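Local atomic coordinates of CaaX farnesyltransferase beta subunit Ram1 (Aspergillus fumigatus, PDB entry 4L9P), a protein that probably serves as the peptide-binding subunit of a zinc-dependent heterodimeric enzyme that transfers a farnesyl group to a cysteine near the C-terminus of target proteins. Residues G114-N117 and I121-L124; L268-P271 and A276-N279; I210-G215 and H502-D507; L325-V330 and F461-S466. All blocks are in the same frame, centred on the assembly; numbering follows the deposited sequence. Where two conformers were deposited one is given.

Contact 1. Residues G114-N117 and I121-L124; sequences GPFN and IPAL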
loop_
_atom_site.group_PDB
_atom_site.type_symbol
_atom_site.label_atom_id
_atom_site.label_comp_id
_atom_site.label_asym_id
_atom_site.label_seq_id
_atom_site.Cartn_x
_atom_site.Cartn_y
_atom_site.Cartn_z
ATOM N N GLY B 114 -10.546 5.300 -30.207
ATOM C CA GLY B 114 -9.617 4.329 -30.790
ATOM C C GLY B 114 -8.254 4.939 -31.105
ATOM O O GLY B 114 -7.850 5.990 -30.555
ATOM N N PRO B 115 -7.468 4.255 -31.932
ATOM C CA PRO B 115 -7.832 3.000 -32.594
ATOM C C PRO B 115 -7.846 1.813 -31.666
ATOM O O PRO B 115 -7.119 1.748 -30.636
ATOM C CB PRO B 115 -6.689 2.792 -33.604
ATOM C CG PRO B 115 -5.539 3.496 -32.951
ATOM C CD PRO B 115 -6.097 4.685 -32.257
ATOM N N PHE B 116 -8.713 0.877 -31.998
ATOM C CA PHE B 116 -8.798 -0.378 -31.260
ATOM C C PHE B 116 -7.923 -1.416 -31.891
ATOM O O PHE B 116 -7.989 -1.625 -33.110
ATOM C CB PHE B 116 -10.228 -0.881 -31.171
ATOM C CG PHE B 116 -11.130 0.001 -30.390
ATOM C CD1 PHE B 116 -11.670 1.162 -30.960
ATOM C CD2 PHE B 116 -11.454 -0.328 -29.083
ATOM C CE1 PHE B 116 -12.521 1.990 -30.216
ATOM C CE2 PHE B 116 -12.316 0.489 -28.328
ATOM C CZ PHE B 116 -12.826 1.665 -28.892
ATOM N N ASN B 117 -7.081 -2.078 -31.107
ATOM C CA ASN B 117 -6.135 -3.047 -31.653
ATOM C C ASN B 117 -6.744 -4.421 -31.928
ATOM O O ASN B 117 -7.957 -4.595 -31.762
ATOM C CB ASN B 117 -4.867 -3.130 -30.756
ATOM C CG ASN B 117 -5.131 -3.759 -29.388
ATOM O OD1 ASN B 117 -6.077 -4.474 -29.211
ATOM N ND2 ASN B 117 -4.251 -3.481 -28.441
ATOM N N ILE B 121 -8.719 -3.580 -27.904
ATOM C CA ILE B 121 -8.397 -2.651 -26.801
ATOM C C ILE B 121 -8.010 -1.268 -27.368
ATOM O O ILE B 121 -7.260 -1.182 -28.372
ATOM C CB ILE B 121 -7.209 -3.192 -26.043
ATOM C CG1 ILE B 121 -7.553 -4.581 -25.477
ATOM C CG2 ILE B 121 -6.804 -2.205 -24.885
ATOM C CD1 ILE B 121 -6.376 -5.293 -24.804
ATOM N N PRO B 122 -8.557 -0.188 -26.848
ATOM C CA PRO B 122 -8.180 1.144 -27.341
ATOM C C PRO B 122 -6.722 1.490 -27.103
ATOM O O PRO B 122 -6.078 1.043 -26.148
ATOM C CB PRO B 122 -9.129 2.102 -26.588
ATOM C CG PRO B 122 -9.617 1.316 -25.425
ATOM C CD PRO B 122 -9.502 -0.146 -25.723
ATOM N N ALA B 123 -6.188 2.332 -27.957
ATOM C CA ALA B 123 -4.849 2.854 -27.748
ATOM C C ALA B 123 -4.725 3.627 -26.446
ATOM O O ALA B 123 -5.683 4.279 -25.981
ATOM C CB ALA B 123 -4.533 3.862 -28.904
ATOM N N LEU B 124 -3.523 3.652 -25.935
ATOM C CA LEU B 124 -3.176 4.615 -24.882
ATOM C C LEU B 124 -3.254 6.015 -25.513
ATOM O O LEU B 124 -2.578 6.302 -26.534
ATOM C CB LEU B 124 -1.776 4.312 -24.362
ATOM C CG LEU B 124 -1.308 5.247 -23.226
ATOM C CD1 LEU B 124 -2.169 5.123 -21.952
ATOM C CD2 LEU B 124 0.182 5.064 -22.912
#

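Contact 2. Residues L268-P271 and A276-N279; sequences LALP and ARQN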
loop_
_atom_site.group_PDB
_atom_site.type_symbol
_atom_site.label_atom_id
_atom_site.label_comp_id
_atom_site.label_asym_id
_atom_site.label_seq_id
_atom_site.Cartn_x
_atom_site.Cartn_y
_atom_site.Cartn_z
ATOM N N LEU B 268 24.633 3.913 6.948
ATOM C CA LEU B 268 23.833 2.860 7.557
ATOM C C LEU B 268 23.688 3.005 9.071
ATOM O O LEU B 268 22.608 2.692 9.625
ATOM C CB LEU B 268 24.480 1.522 7.195
ATOM C CG LEU B 268 23.897 0.291 7.813
ATOM C CD1 LEU B 268 22.473 0.123 7.357
ATOM C CD2 LEU B 268 24.754 -0.967 7.375
ATOM N N ALA B 269 24.747 3.476 9.746
ATOM C CA ALA B 269 24.634 3.642 11.169
ATOM C C ALA B 269 23.635 4.723 11.539
ATOM O O ALA B 269 23.503 5.746 10.859
ATOM C CB ALA B 269 25.978 4.098 11.752
ATOM N N LEU B 270 22.902 4.509 12.613
ATOM C CA LEU B 270 22.076 5.592 13.155
ATOM C C LEU B 270 22.945 6.740 13.638
ATOM O O LEU B 270 24.071 6.531 14.105
ATOM C CB LEU B 270 21.250 5.080 14.327
ATOM C CG LEU B 270 20.148 4.045 13.970
ATOM C CD1 LEU B 270 19.604 3.360 15.269
ATOM C CD2 LEU B 270 19.012 4.686 13.154
ATOM N N PRO B 271 22.424 7.960 13.567
ATOM C CA PRO B 271 23.158 9.090 14.193
ATOM C C PRO B 271 23.501 8.728 15.639
ATOM O O PRO B 271 22.740 8.009 16.337
ATOM C CB PRO B 271 22.135 10.227 14.161
ATOM C CG PRO B 271 21.257 9.880 12.975
ATOM C CD PRO B 271 21.153 8.396 12.936
ATOM N N ALA B 276 16.611 5.534 19.220
ATOM C CA ALA B 276 16.535 4.098 19.053
ATOM C C ALA B 276 17.798 3.414 19.516
ATOM O O ALA B 276 17.771 2.208 19.855
ATOM C CB ALA B 276 16.219 3.692 17.602
ATOM N N ARG B 277 18.905 4.153 19.614
ATOM C CA ARG B 277 20.143 3.508 20.154
ATOM C C ARG B 277 19.953 3.094 21.607
ATOM O O ARG B 277 20.636 2.165 22.089
ATOM C CB ARG B 277 21.371 4.405 19.987
ATOM C CG ARG B 277 21.855 4.470 18.518
ATOM C CD ARG B 277 23.072 5.361 18.496
ATOM N NE ARG B 277 23.757 5.341 17.212
ATOM C CZ ARG B 277 24.583 4.370 16.804
ATOM N NH1 ARG B 277 24.902 3.364 17.623
ATOM N NH2 ARG B 277 25.121 4.445 15.595
ATOM N N GLN B 278 19.071 3.771 22.321
ATOM C CA GLN B 278 18.832 3.412 23.741
ATOM C C GLN B 278 18.135 2.056 23.849
ATOM O O GLN B 278 18.107 1.449 24.936
ATOM C CB GLN B 278 17.982 4.450 24.484
ATOM C CG GLN B 278 18.663 5.770 24.798
ATOM C CD GLN B 278 19.918 5.578 25.625
ATOM O OE1 GLN B 278 19.900 5.115 26.799
ATOM N NE2 GLN B 278 21.032 5.931 25.014
ATOM N N ASN B 279 17.563 1.589 22.737
ATOM C CA ASN B 279 16.861 0.319 22.697
ATOM C C ASN B 279 17.675 -0.747 22.003
ATOM O O ASN B 279 17.100 -1.737 21.441
ATOM C CB ASN B 279 15.530 0.502 21.956
ATOM C CG ASN B 279 14.691 1.611 22.565
ATOM O OD1 ASN B 279 14.634 2.732 22.041
ATOM N ND2 ASN B 279 14.032 1.310 23.676
#

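Contact 3. Residues I210-G215 and H502-D507; sequences IAMVGG and HKSAED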
loop_
_atom_site.group_PDB
_atom_site.type_symbol
_atom_site.label_atom_id
_atom_site.label_comp_id
_atom_site.label_asym_id
_atom_site.label_seq_id
_atom_site.Cartn_x
_atom_site.Cartn_y
_atom_site.Cartn_z
ATOM N N ILE B 210 13.648 14.928 -7.755
ATOM C CA ILE B 210 14.999 15.387 -8.017
ATOM C C ILE B 210 15.755 14.378 -8.859
ATOM O O ILE B 210 16.498 14.781 -9.776
ATOM C CB ILE B 210 15.688 15.670 -6.640
ATOM C CG1 ILE B 210 15.117 16.978 -6.070
ATOM C CG2 ILE B 210 17.213 15.721 -6.779
ATOM C CD1 ILE B 210 15.467 17.177 -4.590
ATOM N N ALA B 211 15.573 13.081 -8.575
ATOM C CA ALA B 211 16.235 12.056 -9.367
ATOM C C ALA B 211 15.785 12.127 -10.827
ATOM O O ALA B 211 16.586 11.982 -11.755
ATOM C CB ALA B 211 15.975 10.646 -8.782
ATOM N N MET B 212 14.497 12.330 -11.040
ATOM C CA MET B 212 13.979 12.329 -12.431
ATOM C C MET B 212 14.503 13.542 -13.198
ATOM O O MET B 212 14.915 13.411 -14.365
ATOM C CB MET B 212 12.419 12.277 -12.490
ATOM C CG MET B 212 11.915 10.922 -12.222
ATOM S SD MET B 212 10.115 10.792 -12.383
ATOM C CE MET B 212 9.614 11.484 -10.751
ATOM N N VAL B 213 14.540 14.726 -12.592
ATOM C CA VAL B 213 15.050 15.874 -13.358
ATOM C C VAL B 213 16.549 15.850 -13.475
ATOM O O VAL B 213 17.112 16.345 -14.476
ATOM C CB VAL B 213 14.517 17.280 -12.825
ATOM C CG1 VAL B 213 12.984 17.346 -12.831
ATOM C CG2 VAL B 213 15.058 17.628 -11.415
ATOM N N GLY B 214 17.230 15.296 -12.475
ATOM C CA GLY B 214 18.691 15.166 -12.513
ATOM C C GLY B 214 19.431 16.476 -12.364
ATOM O O GLY B 214 18.840 17.538 -12.081
ATOM N N GLY B 215 20.751 16.377 -12.516
ATOM C CA GLY B 215 21.640 17.522 -12.518
ATOM C C GLY B 215 22.221 17.783 -11.150
ATOM O O GLY B 215 21.550 17.648 -10.126
ATOM N N HIS B 502 15.226 3.509 -14.235
ATOM C CA HIS B 502 16.474 2.971 -13.700
ATOM C C HIS B 502 17.651 3.923 -13.765
ATOM O O HIS B 502 18.415 4.022 -12.791
ATOM C CB HIS B 502 16.878 1.683 -14.440
ATOM C CG HIS B 502 15.895 0.576 -14.306
ATOM N ND1 HIS B 502 14.597 0.656 -14.794
ATOM C CD2 HIS B 502 16.027 -0.657 -13.743
ATOM C CE1 HIS B 502 13.973 -0.475 -14.509
ATOM N NE2 HIS B 502 14.823 -1.294 -13.894
ATOM N N LYS B 503 17.820 4.606 -14.901
ATOM C CA LYS B 503 18.938 5.522 -15.025
ATOM C C LYS B 503 18.837 6.672 -14.010
ATOM O O LYS B 503 19.855 7.167 -13.487
ATOM C CB LYS B 503 18.944 6.086 -16.454
ATOM C CG LYS B 503 20.143 7.077 -16.668
ATOM C CD LYS B 503 20.108 7.743 -18.083
ATOM C CE LYS B 503 21.324 8.720 -18.303
ATOM N NZ LYS B 503 21.225 9.125 -19.765
ATOM N N SER B 504 17.618 7.137 -13.735
ATOM C CA SER B 504 17.495 8.220 -12.775
ATOM C C SER B 504 17.925 7.725 -11.379
ATOM O O SER B 504 18.598 8.462 -10.609
ATOM C CB SER B 504 16.019 8.658 -12.685
ATOM O OG SER B 504 15.523 9.036 -13.968
ATOM N N ALA B 505 17.514 6.502 -11.020
ATOM C CA ALA B 505 17.871 5.956 -9.682
ATOM C C ALA B 505 19.374 5.714 -9.626
ATOM O O ALA B 505 20.041 5.994 -8.590
ATOM C CB ALA B 505 17.138 4.620 -9.406
ATOM N N GLU B 506 19.924 5.197 -10.724
ATOM C CA GLU B 506 21.350 4.937 -10.782
ATOM C C GLU B 506 22.135 6.235 -10.650
ATOM O O GLU B 506 23.107 6.312 -9.878
ATOM C CB GLU B 506 21.746 4.242 -12.145
ATOM C CG GLU B 506 23.282 4.313 -12.466
ATOM C CD GLU B 506 23.733 3.801 -13.882
ATOM O OE1 GLU B 506 22.946 3.342 -14.722
ATOM O OE2 GLU B 506 24.947 3.866 -14.147
ATOM N N ASP B 507 21.755 7.247 -11.428
ATOM C CA ASP B 507 22.550 8.460 -11.485
ATOM C C ASP B 507 22.592 9.165 -10.126
ATOM O O ASP B 507 23.650 9.672 -9.704
ATOM C CB ASP B 507 21.993 9.445 -12.508
ATOM C CG ASP B 507 22.335 9.083 -13.950
ATOM O OD1 ASP B 507 23.169 8.176 -14.178
ATOM O OD2 ASP B 507 21.711 9.722 -14.826
HETATM O O HOH W 1 19.118 11.107 -11.503
HETATM O O HOH W 2 16.588 11.302 -15.028
#

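Contact 4. Residues L325-V330 and F461-S466; sequences LGRPEV and FSSAFS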
loop_
_atom_site.group_PDB
_atom_site.type_symbol
_atom_site.label_atom_id
_atom_site.label_comp_id
_atom_site.label_asym_id
_atom_site.label_seq_id
_atom_site.Cartn_x
_atom_site.Cartn_y
_atom_site.Cartn_z
ATOM N N LEU B 325 17.177 -4.587 1.324
ATOM C CA LEU B 325 18.026 -5.170 2.361
ATOM C C LEU B 325 18.933 -6.301 1.900
ATOM O O LEU B 325 19.854 -6.689 2.629
ATOM C CB LEU B 325 17.187 -5.667 3.554
ATOM C CG LEU B 325 16.212 -4.604 4.073
ATOM C CD1 LEU B 325 15.361 -5.204 5.219
ATOM C CD2 LEU B 325 16.929 -3.332 4.520
ATOM N N GLY B 326 18.649 -6.874 0.741
ATOM C CA GLY B 326 19.481 -7.969 0.222
ATOM C C GLY B 326 18.801 -8.521 -1.010
ATOM O O GLY B 326 17.867 -7.883 -1.543
ATOM N N ARG B 327 19.293 -9.669 -1.497
ATOM C CA ARG B 327 18.725 -10.239 -2.720
ATOM C C ARG B 327 17.322 -10.744 -2.439
ATOM O O ARG B 327 17.056 -11.315 -1.384
ATOM C CB ARG B 327 19.606 -11.403 -3.158
ATOM C CG ARG B 327 20.962 -10.914 -3.624
ATOM C CD ARG B 327 21.810 -12.060 -4.099
ATOM N NE ARG B 327 22.966 -11.566 -4.868
ATOM C CZ ARG B 327 23.704 -12.303 -5.721
ATOM N NH1 ARG B 327 23.464 -13.604 -5.923
ATOM N NH2 ARG B 327 24.731 -11.752 -6.370
ATOM N N PRO B 328 16.389 -10.571 -3.393
ATOM C CA PRO B 328 14.996 -10.997 -3.167
ATOM C C PRO B 328 14.844 -12.461 -2.762
ATOM O O PRO B 328 14.093 -12.809 -1.848
ATOM C CB PRO B 328 14.339 -10.737 -4.511
ATOM C CG PRO B 328 15.118 -9.574 -5.081
ATOM C CD PRO B 328 16.572 -9.862 -4.664
ATOM N N GLU B 329 15.641 -13.353 -3.377
ATOM C CA GLU B 329 15.493 -14.781 -3.083
ATOM C C GLU B 329 16.093 -15.164 -1.717
ATOM O O GLU B 329 15.908 -16.292 -1.250
ATOM C CB GLU B 329 16.181 -15.611 -4.215
ATOM C CG GLU B 329 17.717 -15.431 -4.261
ATOM C CD GLU B 329 18.249 -14.266 -5.110
ATOM O OE1 GLU B 329 17.529 -13.251 -5.333
ATOM O OE2 GLU B 329 19.454 -14.341 -5.549
ATOM N N VAL B 330 16.803 -14.222 -1.091
ATOM C CA VAL B 330 17.269 -14.441 0.283
ATOM C C VAL B 330 16.293 -13.814 1.245
ATOM O O VAL B 330 15.770 -14.482 2.150
ATOM C CB VAL B 330 18.692 -13.849 0.501
ATOM C CG1 VAL B 330 19.126 -13.934 1.980
ATOM C CG2 VAL B 330 19.692 -14.606 -0.427
ATOM N N PHE B 461 22.836 -2.079 -0.275
ATOM C CA PHE B 461 21.713 -2.019 -1.161
ATOM C C PHE B 461 22.192 -2.540 -2.510
ATOM O O PHE B 461 21.634 -2.154 -3.524
ATOM C CB PHE B 461 21.303 -0.547 -1.315
ATOM C CG PHE B 461 20.866 0.108 -0.023
ATOM C CD1 PHE B 461 19.599 -0.143 0.520
ATOM C CD2 PHE B 461 21.664 1.009 0.599
ATOM C CE1 PHE B 461 19.166 0.471 1.742
ATOM C CE2 PHE B 461 21.273 1.614 1.850
ATOM C CZ PHE B 461 20.001 1.408 2.387
ATOM N N SER B 462 23.187 -3.436 -2.557
ATOM C CA SER B 462 23.755 -3.767 -3.866
ATOM C C SER B 462 22.732 -4.400 -4.808
ATOM O O SER B 462 22.668 -4.038 -5.998
ATOM C CB SER B 462 25.018 -4.638 -3.702
ATOM O OG SER B 462 25.601 -4.954 -4.935
ATOM N N SER B 463 21.908 -5.300 -4.279
ATOM C CA SER B 463 20.930 -5.953 -5.123
ATOM C C SER B 463 19.922 -4.943 -5.679
ATOM O O SER B 463 19.505 -5.016 -6.841
ATOM C CB SER B 463 20.239 -7.042 -4.298
ATOM O OG SER B 463 19.231 -7.683 -5.062
ATOM N N ALA B 464 19.538 -3.975 -4.858
ATOM C CA ALA B 464 18.551 -2.971 -5.306
ATOM C C ALA B 464 19.031 -2.200 -6.502
ATOM O O ALA B 464 18.221 -1.725 -7.280
ATOM C CB ALA B 464 18.235 -1.965 -4.177
ATOM N N PHE B 465 20.353 -2.071 -6.635
ATOM C CA PHE B 465 20.941 -1.363 -7.784
ATOM C C PHE B 465 21.394 -2.306 -8.896
ATOM O O PHE B 465 22.171 -1.893 -9.789
ATOM C CB PHE B 465 22.026 -0.372 -7.333
ATOM C CG PHE B 465 21.451 0.777 -6.510
ATOM C CD1 PHE B 465 20.758 1.808 -7.154
ATOM C CD2 PHE B 465 21.529 0.798 -5.117
ATOM C CE1 PHE B 465 20.157 2.844 -6.424
ATOM C CE2 PHE B 465 20.906 1.857 -4.378
ATOM C CZ PHE B 465 20.243 2.854 -5.040
ATOM N N SER B 466 20.926 -3.546 -8.843
ATOM C CA SER B 466 21.291 -4.568 -9.824
ATOM C C SER B 466 20.134 -4.862 -10.772
ATOM O O SER B 466 20.276 -5.678 -11.689
ATOM C CB SER B 466 21.713 -5.845 -9.100
ATOM O OG SER B 466 20.576 -6.582 -8.672
#

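Contact 1. Residues G114-N117 and I121-L124
Phe116 and Pro122 face each other at the middle of a compact loop, their CA atoms 4.2 Å apart in a single beta bridge. Two main-chain hydrogen bonds flank this pair. Ala123 N donates to Pro115 O at 2.9 Å, a bent bond of 134°, and the same oxygen also takes a CA-H contact from Pro122. Asn117 N reaches Ile121 O at 2.9 Å along a much straighter path of 166°, with the CA-H of Phe116 turned toward that carbonyl as well. The amide of Ile121 is satisfied by a side chain: its N lies 3.1 Å from Asn117 OD1, well above the plane of the amide group rather than in it. That OD1 is also gripped by Tyr119 N, its stronger partner, a bond that forms an Asx turn in the residues linking the two segments. Asn117 CG sits between its own backbone N and carbonyl carbon (chi1 69°), which brings the amide alongside Ile121; ND2 then bonds to Val484 O, fixing the rotation of the group. Two apolar contacts accompany these bonds. The Phe116 ring carries Pro122 CB over one face, with CE2 3.9 Å from Pro122 CD; the peptide bond before Pro115 is cis, and Pro115 CD meets Ala123 CB at 3.8 Å. Gln415 NE2 and Gln125 NE2 both donate to Ala123 O. The loop runs between helices 89-105 and 126-135, and Ile121 and Pro122 pack on Arg408, Leu411 and Ser412 of helix 403-413.

Contact 2. Residues L268-P271 and A276-N279
Arg277 reaches back to Leu270 and Pro271, tying together the loop that joins helices 251-263 and 288-293 of the alpha-alpha toroid. Its CB points at the opposing segment, and with CG anti to the carbonyl carbon (chi1 -74°) the chain runs out extended from CG to NE, sliding past Leu270 in the opposite direction. CG touches Leu270 CD1 at 4.1 Å, the same methyl that Ala276 CB meets from the neighbouring residue. CD passes 3.4 Å from Pro271 O. NE donates to that oxygen at 3.0 Å, approaching from above the carbonyl plane, and makes a weak second bond to Leu270 O at 3.3 Å; Leu270 CB lies beside NE. At the tip, NH2 donates to Leu270 O over 2.8 Å in a nearly straight bond of 164°. Both acceptors lie at the edge of the guanidinium, close to its plane, so NE and NH2 clasp two successive carbonyls and hold the flat group against rotation. Two donors thus share Leu270 O, one strongly and one weakly. Segment 268-271 is also held by backbone bonds of Leu268 with Phe284 and of Leu270 with Glu282, while Trp228 NE1 donates to Ala269 O. Ala269 CB also lies at the guanidinium edge, 4.0 Å from Arg277 NH2.

Contact 3. Residues I210-G215 and H502-D507
Ala211 and Ser504 bring two helices close together, their CA atoms only 5.3 Å apart, where the last turn of helix 200-213 meets the start of helix 502-513. The side chains at the closest approach are small, which is consistent with the short spacing. Ala211 CB points toward the other helix and lies 3.9 Å from Ser504 O, while Ser504 CB presses on the carbonyl of Ala211, 3.5 Å from its oxygen. With its hydroxyl anti to the carbonyl carbon (chi1 -57°), Ser504 turns OG to the neighbouring residue, where it passes 3.9 Å from Met212 CA. The polar link is made through water. One water donates to both Ala211 O, at 2.7 Å, and Ser504 O, at 2.8 Å, bridging the two backbones. A second donates to Met212 O at 2.8 Å and pairs with Ser504 OG at 2.7 Å, so the serine takes part in both bridges, once through its carbonyl and once through its hydroxyl. In the alpha-alpha toroid fold of the prenyltransferase beta subunit, this joins helix 200-213 to the last helix of the chain. Helix 200-213 ends here: Gly214 leaves the helical conformation with a positive phi of 71°, its N still bonded to Ile210 O. Met212 CB points away from the other helix, and the side chain packs on Tyr156, Leu159 and Cys163 of helix 151-164. Ile500, just ahead of helix 502-513, touches both Ala211 and Met212.

Contact 4. Residues L325-V330 and F461-S466
Ser463 packs against Gly326, Arg327 and Pro328 at a helix junction of the alpha-alpha toroid, where the chain leaves helix 312-323 and enters helix 328-335. Gly326 is the first residue to leave helical angles, in an extended conformation (phi 173°), and Arg327 is the N-cap of the second helix, its O accepting from Val330 N at 2.9 Å. The contact between the segments is van der Waals packing, carried by one small side chain. Ser463 CB lies 3.7 Å from Gly326 O. Its hydroxyl, anti to its own backbone N (chi1 178°), extends to the capping residue, with OG 3.5 Å from Arg327 CA and 3.9 Å from Arg327 CG, where the extended arginine chain begins. Hydrogen bonding acts within the loop 461-466, where Ser463 O accepts from Ser466 N at 2.9 Å. Further bonds fasten the loop to its surroundings, Ser462 O to Ser454 OG and Ala464 O to His495 NE2, while Phe461 packs on Met258 and Ala262 of helix 251-263. On the Pro328 ring the serine meets CD, which stands 3.5 Å from Ser463 OG.

Contacts 1 and 2 mark far ends of the subunit, on opposite sides of its centre, with their own centres about 54 Å apart. Both close short local loops, whereas contacts 3 and 4 join segments distant in sequence. The latter two touch each other: Ala505 O of contact 3 lies 3.8 Å from Phe465 CE1 of contact 4, and Arg509 of helix 502-513 packs on Phe461 and Phe465. Contact 2 approaches contact 4 to about 6 Å between nearest atoms. None of the four reaches the zinc site of Asp365, Cys367 and His433, although the Met212 side chain in contact 3 comes within about 13 Å of the bound farnesyl diphosphate analogue.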